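Local atomic coordinates of aspartate-semialdehyde dehydrogenase 2 (Vibrio cholerae, PDB entry 2R00), a protein that catalyses the NADPH-dependent reductive dephosphorylation of L-aspartyl-4-phosphate to L-aspartate-semialdehyde, an early step toward lysine, methionine and threonine. Residues His244-Ala258 against Asn299-Ala313. Residues are numbered along the deposited sequence; the frame is centred on the assembly and turned at random.
Sequences HAEAVHVETRAPIDA and NDISHHSGINLWVVA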
loop_
_atom_site.group_PDB
_atom_site.type_symbol
_atom_site.label_atom_id
_atom_site.label_comp_id
_atom_site.label_asym_id
_atom_site.label_seq_id
_atom_site.Cartn_x
_atom_site.Cartn_y
_atom_site.Cartn_z
ATOM N N HIS A 244 -7.182 2.102 9.867
ATOM C CA HIS A 244 -5.965 2.665 9.316
ATOM C C HIS A 244 -4.936 1.571 9.087
ATOM O O HIS A 244 -4.816 0.645 9.890
ATOM C CB HIS A 244 -5.409 3.733 10.270
ATOM C CG HIS A 244 -4.142 4.370 9.796
ATOM N ND1 HIS A 244 -2.905 4.021 10.295
ATOM C CD2 HIS A 244 -3.917 5.320 8.858
ATOM C CE1 HIS A 244 -1.971 4.731 9.688
ATOM N NE2 HIS A 244 -2.558 5.526 8.809
ATOM N N ALA A 245 -4.190 1.686 7.997
ATOM C CA ALA A 245 -3.160 0.698 7.682
ATOM C C ALA A 245 -1.896 1.372 7.171
ATOM O O ALA A 245 -1.955 2.490 6.651
ATOM C CB ALA A 245 -3.680 -0.304 6.661
ATOM N N GLU A 246 -0.764 0.685 7.337
ATOM C CA GLU A 246 0.535 1.120 6.831
ATOM C C GLU A 246 1.292 -0.067 6.286
ATOM O O GLU A 246 1.297 -1.117 6.899
ATOM C CB GLU A 246 1.388 1.709 7.940
ATOM C CG GLU A 246 0.719 2.784 8.721
ATOM C CD GLU A 246 1.565 3.266 9.841
ATOM O OE1 GLU A 246 2.314 2.461 10.432
ATOM O OE2 GLU A 246 1.481 4.457 10.130
ATOM N N ALA A 247 1.934 0.121 5.140
ATOM C CA ALA A 247 2.875 -0.844 4.586
ATOM C C ALA A 247 4.261 -0.281 4.854
ATOM O O ALA A 247 4.533 0.886 4.526
ATOM C CB ALA A 247 2.647 -1.004 3.082
ATOM N N VAL A 248 5.125 -1.079 5.479
ATOM C CA VAL A 248 6.432 -0.584 5.928
ATOM C C VAL A 248 7.568 -1.402 5.337
ATOM O O VAL A 248 7.594 -2.635 5.457
ATOM C CB VAL A 248 6.585 -0.606 7.491
ATOM C CG1 VAL A 248 7.866 0.125 7.921
ATOM C CG2 VAL A 248 5.372 0.009 8.173
ATOM N N HIS A 249 8.499 -0.708 4.686
ATOM C CA HIS A 249 9.768 -1.312 4.320
ATOM C C HIS A 249 10.891 -0.632 5.095
ATOM O O HIS A 249 10.969 0.602 5.118
ATOM C CB HIS A 249 10.043 -1.201 2.816
ATOM C CG HIS A 249 11.406 -1.690 2.430
ATOM N ND1 HIS A 249 11.685 -3.020 2.206
ATOM C CD2 HIS A 249 12.576 -1.029 2.271
ATOM C CE1 HIS A 249 12.966 -3.152 1.902
ATOM N NE2 HIS A 249 13.528 -1.958 1.938
ATOM N N VAL A 250 11.749 -1.438 5.721
ATOM C CA VAL A 250 12.912 -0.916 6.432
ATOM C C VAL A 250 14.233 -1.491 5.918
ATOM O O VAL A 250 14.365 -2.688 5.672
ATOM C CB VAL A 250 12.795 -1.056 7.987
ATOM C CG1 VAL A 250 11.561 -0.311 8.487
ATOM C CG2 VAL A 250 12.735 -2.496 8.422
ATOM N N GLU A 251 15.188 -0.598 5.726
ATOM C CA GLU A 251 16.547 -0.953 5.389
ATOM C C GLU A 251 17.302 -0.928 6.719
ATOM O O GLU A 251 17.419 0.128 7.357
ATOM C CB GLU A 251 17.097 0.078 4.405
ATOM C CG GLU A 251 18.281 -0.364 3.593
ATOM C CD GLU A 251 18.000 -1.559 2.697
ATOM O OE1 GLU A 251 18.911 -2.392 2.590
ATOM O OE2 GLU A 251 16.901 -1.681 2.115
ATOM N N THR A 252 17.741 -2.101 7.165
ATOM C CA THR A 252 18.409 -2.237 8.468
ATOM C C THR A 252 19.928 -2.075 8.323
ATOM O O THR A 252 20.457 -2.105 7.206
ATOM C CB THR A 252 18.067 -3.582 9.148
ATOM O OG1 THR A 252 18.517 -4.663 8.326
ATOM C CG2 THR A 252 16.564 -3.715 9.365
ATOM N N ARG A 253 20.629 -1.870 9.439
ATOM C CA ARG A 253 22.085 -1.690 9.376
ATOM C C ARG A 253 22.813 -3.035 9.467
ATOM O O ARG A 253 23.977 -3.140 9.091
ATOM C CB ARG A 253 22.589 -0.689 10.429
ATOM C CG ARG A 253 22.018 0.719 10.277
ATOM C CD ARG A 253 22.785 1.751 11.107
ATOM N NE ARG A 253 22.104 3.048 11.151
ATOM C CZ ARG A 253 22.227 4.008 10.233
ATOM N NH1 ARG A 253 23.014 3.845 9.178
ATOM N NH2 ARG A 253 21.565 5.149 10.372
ATOM N N ALA A 254 22.110 -4.054 9.961
ATOM C CA ALA A 254 22.592 -5.437 9.940
ATOM C C ALA A 254 21.479 -6.355 9.444
ATOM O O ALA A 254 20.297 -6.062 9.668
ATOM C CB ALA A 254 23.046 -5.866 11.322
ATOM N N PRO A 255 21.844 -7.476 8.781
ATOM C CA PRO A 255 20.823 -8.400 8.281
ATOM C C PRO A 255 20.034 -8.993 9.432
ATOM O O PRO A 255 20.591 -9.214 10.507
ATOM C CB PRO A 255 21.639 -9.513 7.604
ATOM C CG PRO A 255 23.004 -8.963 7.414
ATOM C CD PRO A 255 23.210 -7.943 8.474
ATOM N N ILE A 256 18.745 -9.232 9.208
ATOM C CA ILE A 256 17.896 -9.907 10.192
ATOM C C ILE A 256 16.803 -10.723 9.500
ATOM O O ILE A 256 16.148 -10.240 8.573
ATOM C CB ILE A 256 17.296 -8.919 11.235
ATOM C CG1 ILE A 256 16.655 -9.695 12.390
ATOM C CG2 ILE A 256 16.313 -7.929 10.575
ATOM C CD1 ILE A 256 16.253 -8.823 13.561
ATOM N N ASP A 257 16.614 -11.958 9.955
ATOM C CA ASP A 257 15.673 -12.869 9.316
ATOM C C ASP A 257 14.251 -12.535 9.730
ATOM O O ASP A 257 14.006 -12.191 10.891
ATOM C CB ASP A 257 15.998 -14.326 9.669
ATOM C CG ASP A 257 15.503 -15.306 8.617
ATOM O OD1 ASP A 257 14.268 -15.471 8.472
ATOM O OD2 ASP A 257 16.359 -15.917 7.932
ATOM N N ALA A 258 13.326 -12.635 8.777
ATOM C CA ALA A 258 11.904 -12.421 9.029
ATOM C C ALA A 258 11.417 -13.220 10.240
ATOM O O ALA A 258 10.624 -12.726 11.039
ATOM C CB ALA A 258 11.095 -12.778 7.808
ATOM N N ASN A 299 11.302 -10.816 4.585
ATOM C CA ASN A 299 12.476 -10.136 4.060
ATOM C C ASN A 299 12.265 -9.768 2.601
ATOM O O ASN A 299 11.389 -10.333 1.929
ATOM C CB ASN A 299 13.729 -11.010 4.173
ATOM C CG ASN A 299 14.235 -11.146 5.596
ATOM O OD1 ASN A 299 14.158 -12.218 6.179
ATOM N ND2 ASN A 299 14.759 -10.054 6.163
ATOM N N ASP A 300 13.043 -8.804 2.119
ATOM C CA ASP A 300 13.239 -8.666 0.691
ATOM C C ASP A 300 13.942 -9.960 0.272
ATOM O O ASP A 300 14.793 -10.474 1.008
ATOM C CB ASP A 300 14.139 -7.476 0.352
ATOM C CG ASP A 300 13.443 -6.117 0.499
ATOM O OD1 ASP A 300 12.191 -6.023 0.532
ATOM O OD2 ASP A 300 14.183 -5.117 0.577
ATOM N N ILE A 301 13.584 -10.479 -0.898
ATOM C CA ILE A 301 14.155 -11.719 -1.419
ATOM C C ILE A 301 15.660 -11.536 -1.668
ATOM O O ILE A 301 16.064 -10.619 -2.376
ATOM C CB ILE A 301 13.423 -12.160 -2.725
ATOM C CG1 ILE A 301 11.945 -12.447 -2.429
ATOM C CG2 ILE A 301 14.127 -13.373 -3.378
ATOM C CD1 ILE A 301 11.033 -12.461 -3.661
ATOM N N SER A 302 16.465 -12.408 -1.060
ATOM C CA SER A 302 17.944 -12.370 -1.119
ATOM C C SER A 302 18.557 -11.079 -0.561
ATOM O O SER A 302 19.721 -10.759 -0.837
ATOM C CB SER A 302 18.449 -12.628 -2.545
ATOM O OG SER A 302 17.935 -13.850 -3.047
ATOM N N HIS A 303 17.770 -10.352 0.235
ATOM C CA HIS A 303 18.205 -9.090 0.822
ATOM C C HIS A 303 17.655 -8.996 2.241
ATOM O O HIS A 303 16.632 -8.362 2.482
ATOM C CB HIS A 303 17.760 -7.915 -0.054
ATOM C CG HIS A 303 18.137 -6.569 0.488
ATOM N ND1 HIS A 303 19.447 -6.165 0.650
ATOM C CD2 HIS A 303 17.371 -5.526 0.889
ATOM C CE1 HIS A 303 19.469 -4.936 1.135
ATOM N NE2 HIS A 303 18.222 -4.525 1.289
ATOM N N HIS A 304 18.349 -9.642 3.172
ATOM C CA HIS A 304 17.884 -9.773 4.550
ATOM C C HIS A 304 18.139 -8.552 5.439
ATOM O O HIS A 304 17.700 -8.521 6.594
ATOM C CB HIS A 304 18.437 -11.054 5.182
ATOM C CG HIS A 304 17.705 -12.291 4.757
ATOM N ND1 HIS A 304 17.397 -13.311 5.630
ATOM C CD2 HIS A 304 17.199 -12.660 3.555
ATOM C CE1 HIS A 304 16.740 -14.259 4.983
ATOM N NE2 HIS A 304 16.610 -13.890 3.722
ATOM N N SER A 305 18.830 -7.548 4.899
ATOM C CA SER A 305 18.829 -6.226 5.529
ATOM C C SER A 305 17.637 -5.378 5.029
ATOM O O SER A 305 17.536 -4.175 5.305
ATOM C CB SER A 305 20.191 -5.521 5.398
ATOM O OG SER A 305 20.469 -5.124 4.067
ATOM N N GLY A 306 16.730 -6.030 4.298
ATOM C CA GLY A 306 15.440 -5.454 3.963
ATOM C C GLY A 306 14.328 -6.240 4.632
ATOM O O GLY A 306 14.212 -7.457 4.443
ATOM N N ILE A 307 13.519 -5.546 5.427
ATOM C CA ILE A 307 12.386 -6.163 6.124
ATOM C C ILE A 307 11.088 -5.428 5.774
ATOM O O ILE A 307 11.057 -4.189 5.697
ATOM C CB ILE A 307 12.635 -6.241 7.671
ATOM C CG1 ILE A 307 13.315 -7.564 8.038
ATOM C CG2 ILE A 307 11.339 -6.118 8.482
ATOM C CD1 ILE A 307 12.324 -8.760 8.161
ATOM N N ASN A 308 10.037 -6.214 5.545
ATOM C CA ASN A 308 8.720 -5.721 5.165
ATOM C C ASN A 308 7.674 -6.193 6.167
ATOM O O ASN A 308 7.734 -7.322 6.642
ATOM C CB ASN A 308 8.333 -6.243 3.777
ATOM C CG ASN A 308 9.285 -5.787 2.699
ATOM O OD1 ASN A 308 9.177 -4.667 2.196
ATOM N ND2 ASN A 308 10.225 -6.652 2.334
ATOM N N LEU A 309 6.719 -5.322 6.473
ATOM C CA LEU A 309 5.601 -5.651 7.351
ATOM C C LEU A 309 4.470 -4.667 7.101
ATOM O O LEU A 309 4.702 -3.569 6.594
ATOM C CB LEU A 309 6.016 -5.610 8.832
ATOM C CG LEU A 309 6.525 -4.272 9.399
ATOM C CD1 LEU A 309 6.187 -4.149 10.861
ATOM C CD2 LEU A 309 8.008 -4.096 9.177
ATOM N N TRP A 310 3.254 -5.077 7.446
ATOM C CA TRP A 310 2.091 -4.203 7.451
ATOM C C TRP A 310 1.586 -4.051 8.873
ATOM O O TRP A 310 1.648 -4.986 9.669
ATOM C CB TRP A 310 0.977 -4.769 6.570
ATOM C CG TRP A 310 1.212 -4.559 5.093
ATOM C CD1 TRP A 310 2.277 -5.005 4.358
ATOM C CD2 TRP A 310 0.353 -3.869 4.175
ATOM N NE1 TRP A 310 2.138 -4.626 3.041
ATOM C CE2 TRP A 310 0.964 -3.933 2.900
ATOM C CE3 TRP A 310 -0.873 -3.198 4.306
ATOM C CZ2 TRP A 310 0.390 -3.353 1.766
ATOM C CZ3 TRP A 310 -1.438 -2.622 3.186
ATOM C CH2 TRP A 310 -0.813 -2.708 1.926
ATOM N N VAL A 311 1.107 -2.852 9.184
ATOM C CA VAL A 311 0.694 -2.492 10.530
ATOM C C VAL A 311 -0.694 -1.897 10.418
ATOM O O VAL A 311 -0.935 -1.028 9.574
ATOM C CB VAL A 311 1.670 -1.452 11.158
ATOM C CG1 VAL A 311 1.301 -1.167 12.601
ATOM C CG2 VAL A 311 3.091 -1.929 11.066
ATOM N N VAL A 312 -1.614 -2.382 11.245
ATOM C CA VAL A 312 -3.005 -1.952 11.195
ATOM C C VAL A 312 -3.479 -1.464 12.572
ATOM O O VAL A 312 -3.079 -1.999 13.608
ATOM C CB VAL A 312 -3.934 -3.082 10.628
ATOM C CG1 VAL A 312 -5.403 -2.737 10.800
ATOM C CG2 VAL A 312 -3.642 -3.329 9.140
ATOM N N ALA A 313 -4.297 -0.418 12.558
ATOM C CA ALA A 313 -5.108 -0.017 13.709
ATOM C C ALA A 313 -6.558 -0.049 13.271
ATOM O O ALA A 313 -6.938 0.637 12.303
ATOM C CB ALA A 313 -4.746 1.379 14.174
HETATM O O HOH W 1 6.150 -3.462 2.464
#
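Strands 244-252 and 306-313 run antiparallel at 165°, their axes 4.7 Å apart, in an unbroken ladder from the His244-Ala313 hydrogen-bonded pair to the Glu251-Gly306 non-hydrogen-bonded pair, extended by Thr252 N to Ser305 O (2.8 Å). On one face, the methyl group of Ala247 sits over the indole of Trp310 in a CH-pi contact, CB 3.7 Å from the centroid of the six-membered ring. Farther along, His249 ND1 donates to Asn308 OD1 at 3.0 Å; the acceptor lies in the imidazole plane, but the donor stands 46° out of the amide plane. Asn308 ND2 holds Asp300 OD1 from above its carboxylate plane (2.7 Å), and that oxygen also accepts from Asn153 of the second subunit. A bend at chi2 (61°) brings the Glu251 carboxylate to the edge of the His303 ring, nearly coplanar with it, and His303 NE2 makes weak bonds to both oxygens. The other face is apolar around Val250 and Ile307, which lie side by side, Val250 CG2 3.8 Å from Ile307 CB. Past the end of the ladder, the Asn299 amide ties down the chain entering helix 258-267: ND2 donates to Ile256 O (2.8 Å) and Gly306 O, while OD1 accepts from Ala258 N (2.8 Å). His244, the predicted proton acceptor, bonds through ND1 to Gln135 OE1; with predicted substrate-binding Gln158 near His244 and catalytic Cys131 near Ala313, this end lies at the active site. Both strands belong to the mixed sheet of the dimerisation domain, between strands 149-159 and 292-300; helices 131-147 and 258-267 pack on the Val250-Ile307 face, whereas the Trp310-His249 face meets the second subunit.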